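Local coordinates for intradiol ring-cleavage dioxygenase (Streptomyces sp. SirexAA-E, PDB 4ILV), which cleaves catechol-type aromatic rings between the two hydroxyl-bearing carbons with dioxygen at a non-haem ferric centre, and carries a fused lignin-binding domain, at the Fe (III) ion site. Residues are numbered along the deposited sequence; one frame, centred on the assembly and turned at random.

The Fe (III) ion site. Residues 44, 95, 124, 127-128, 130, 132. With FE (Fe (III) ion), chain B; EDO (1,2-ethanediol), chain C.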
ATOM      1  N   TYR A  44      -8.707 -11.578   1.108  1.00 47.17           N
ATOM      2  CA  TYR A  44      -8.971 -10.710   2.263  1.00 47.69           C
ATOM      3  C   TYR A  44      -9.363  -9.263   1.949  1.00 37.62           C
ATOM      4  O   TYR A  44      -9.397  -8.416   2.841  1.00 42.80           O
ATOM      5  CB  TYR A  44      -7.798 -10.773   3.241  1.00 41.35           C
ATOM      6  CG  TYR A  44      -7.510 -12.189   3.679  1.00 50.03           C
ATOM      7  CD1 TYR A  44      -8.547 -13.054   4.012  1.00 52.94           C
ATOM      8  CD2 TYR A  44      -6.211 -12.687   3.699  1.00 56.38           C
ATOM      9  CE1 TYR A  44      -8.298 -14.361   4.386  1.00 59.30           C
ATOM     10  CE2 TYR A  44      -5.951 -14.001   4.076  1.00 60.29           C
ATOM     11  CZ  TYR A  44      -6.999 -14.831   4.417  1.00 65.03           C
ATOM     12  OH  TYR A  44      -6.750 -16.136   4.790  1.00 76.10           O
ATOM     13  N   TYR A  95      -6.018 -10.345   9.175  1.00 30.55           N
ATOM     14  CA  TYR A  95      -6.859  -9.368   8.478  1.00 28.38           C
ATOM     15  C   TYR A  95      -8.206  -9.291   9.190  1.00 32.75           C
ATOM     16  O   TYR A  95      -8.693 -10.289   9.728  1.00 27.56           O
ATOM     17  CB  TYR A  95      -7.098  -9.760   7.010  1.00 23.10           C
ATOM     18  CG  TYR A  95      -5.884  -9.641   6.111  1.00 25.81           C
ATOM     19  CD1 TYR A  95      -5.687  -8.501   5.322  1.00 20.93           C
ATOM     20  CD2 TYR A  95      -4.940 -10.660   6.040  1.00 24.87           C
ATOM     21  CE1 TYR A  95      -4.572  -8.380   4.494  1.00 22.49           C
ATOM     22  CE2 TYR A  95      -3.821 -10.551   5.201  1.00 24.70           C
ATOM     23  CZ  TYR A  95      -3.639  -9.404   4.438  1.00 22.79           C
ATOM     24  OH  TYR A  95      -2.535  -9.275   3.612  1.00 23.10           O
ATOM     25  N   TYR A 124       2.158 -13.881   7.903  1.00 29.02           N
ATOM     26  CA  TYR A 124       1.174 -14.948   8.025  1.00 34.82           C
ATOM     27  C   TYR A 124       1.548 -16.097   7.073  1.00 31.89           C
ATOM     28  O   TYR A 124       2.493 -15.949   6.299  1.00 29.68           O
ATOM     29  CB  TYR A 124      -0.248 -14.400   7.817  1.00 29.83           C
ATOM     30  CG  TYR A 124      -0.569 -13.812   6.459  1.00 30.78           C
ATOM     31  CD1 TYR A 124      -0.990 -14.625   5.408  1.00 31.89           C
ATOM     32  CD2 TYR A 124      -0.515 -12.445   6.246  1.00 28.15           C
ATOM     33  CE1 TYR A 124      -1.318 -14.093   4.177  1.00 30.14           C
ATOM     34  CE2 TYR A 124      -0.840 -11.895   5.001  1.00 29.35           C
ATOM     35  CZ  TYR A 124      -1.245 -12.727   3.975  1.00 30.52           C
ATOM     36  OH  TYR A 124      -1.573 -12.206   2.744  1.00 33.73           O
ATOM     37  N   ARG A 127       3.299 -16.263   2.983  1.00 32.77           N
ATOM     38  CA  ARG A 127       3.522 -14.988   2.300  1.00 33.37           C
ATOM     39  C   ARG A 127       4.613 -14.162   2.952  1.00 31.95           C
ATOM     40  O   ARG A 127       4.747 -14.126   4.179  1.00 30.69           O
ATOM     41  CB  ARG A 127       2.232 -14.153   2.238  1.00 28.06           C
ATOM     42  CG  ARG A 127       1.064 -14.823   1.533  1.00 39.02           C
ATOM     43  CD  ARG A 127       0.606 -14.083   0.286  1.00 34.45           C
ATOM     44  NE  ARG A 127       1.708 -13.451  -0.430  1.00 35.56           N
ATOM     45  CZ  ARG A 127       1.640 -12.234  -0.960  1.00 35.33           C
ATOM     46  NH1 ARG A 127       0.516 -11.527  -0.857  1.00 33.54           N
ATOM     47  NH2 ARG A 127       2.693 -11.723  -1.593  1.00 35.08           N
ATOM     48  N   THR A 128       5.367 -13.457   2.118  1.00 31.90           N
ATOM     49  CA  THR A 128       6.273 -12.439   2.615  1.00 27.69           C
ATOM     50  C   THR A 128       5.453 -11.233   3.077  1.00 29.14           C
ATOM     51  O   THR A 128       4.232 -11.197   2.903  1.00 28.66           O
ATOM     52  CB  THR A 128       7.286 -12.015   1.551  1.00 29.21           C
ATOM     53  OG1 THR A 128       8.321 -11.239   2.166  1.00 26.77           O
ATOM     54  CG2 THR A 128       6.605 -11.200   0.463  1.00 22.82           C
ATOM     55  N   HIS A 130       3.697  -7.665   3.183  1.00 26.92           N
ATOM     56  CA  HIS A 130       3.129  -6.831   2.117  1.00 25.31           C
ATOM     57  C   HIS A 130       1.966  -5.963   2.574  1.00 22.89           C
ATOM     58  O   HIS A 130       1.291  -6.268   3.542  1.00 21.49           O
ATOM     59  CB  HIS A 130       2.633  -7.711   0.958  1.00 25.54           C
ATOM     60  CG  HIS A 130       1.558  -8.678   1.365  1.00 24.84           C
ATOM     61  ND1 HIS A 130       1.826  -9.828   2.075  1.00 27.89           N
ATOM     62  CD2 HIS A 130       0.212  -8.646   1.194  1.00 27.60           C
ATOM     63  CE1 HIS A 130       0.693 -10.470   2.316  1.00 30.47           C
ATOM     64  NE2 HIS A 130      -0.301  -9.775   1.792  1.00 29.90           N
ATOM     65  N   HIS A 132      -1.563  -4.383   0.719  1.00 21.46           N
ATOM     66  CA  HIS A 132      -2.350  -4.423  -0.506  1.00 22.16           C
ATOM     67  C   HIS A 132      -2.826  -3.030  -0.908  1.00 24.07           C
ATOM     68  O   HIS A 132      -3.111  -2.205  -0.052  1.00 23.66           O
ATOM     69  CB  HIS A 132      -3.576  -5.307  -0.333  1.00 23.83           C
ATOM     70  CG  HIS A 132      -3.273  -6.762  -0.166  1.00 29.01           C
ATOM     71  ND1 HIS A 132      -3.155  -7.621  -1.236  1.00 27.68           N
ATOM     72  CD2 HIS A 132      -3.103  -7.517   0.948  1.00 22.80           C
ATOM     73  CE1 HIS A 132      -2.905  -8.842  -0.790  1.00 26.75           C
ATOM     74  NE2 HIS A 132      -2.856  -8.802   0.529  1.00 25.43           N
TER
HETATM   75 FE    FE B 301      -2.336 -10.464   1.967  1.00 29.77          FE
HETATM   76  C1  EDO C 302      -2.958 -12.971  -0.048  1.00 37.67           C
HETATM   77  O1  EDO C 302      -2.022 -11.886   0.081  1.00 32.21           O
HETATM   78  C2  EDO C 302      -3.959 -12.971   1.118  1.00 32.88           C
HETATM   79  O2  EDO C 302      -4.342 -11.625   1.468  1.00 33.09           O
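This is the active-site iron of an intradiol dioxygenase, held by the two tyrosines and two histidines typical of the family. The coordination is near octahedral. The phenolic oxygen OH of Tyr95 binds FE at 2.0 Å. Tyr124 OH does so at 2.1 Å, and FE lies in the plane of the Tyr124 ring, at its edge. The imidazole NE2 of His130 stands 2.2 Å from FE, and NE2 of His132 2.3 Å. Both histidines come from strand 130-136. In Tyr124 and His130, CG is wedged between backbone N and C (chi1 63° and 61°), and from there each ring reaches the iron.

1,2-Ethanediol, probably a crystallisation additive, chelates the iron through both hydroxyls. Its O1 and O2 each lie 2.4 Å from FE. The chelate may mimic how a catechol would bind. Most of its surface is hidden by protein.

Arg127 donates a hydrogen bond from NH1 to EDO O1 at 2.7 Å, with O1 in the guanidinium plane. Turns at chi2 and chi3 bring the guanidinium edge to O1. NH1 also sits over the centre of the His130 ring face. The guanidinium, if charged, could favour a catecholate oxygen at the position of O1.

The poorly ordered Tyr44 has its CB over one face of the Tyr95 ring, towards the rim. Its own ring edge, at CD2, packs against the diol carbon C2.

A second-shell bond fixes the rotation of His130: ND1 donates in the ring plane to the backbone O of Thr128 at 2.9 Å, 164° at the hydrogen.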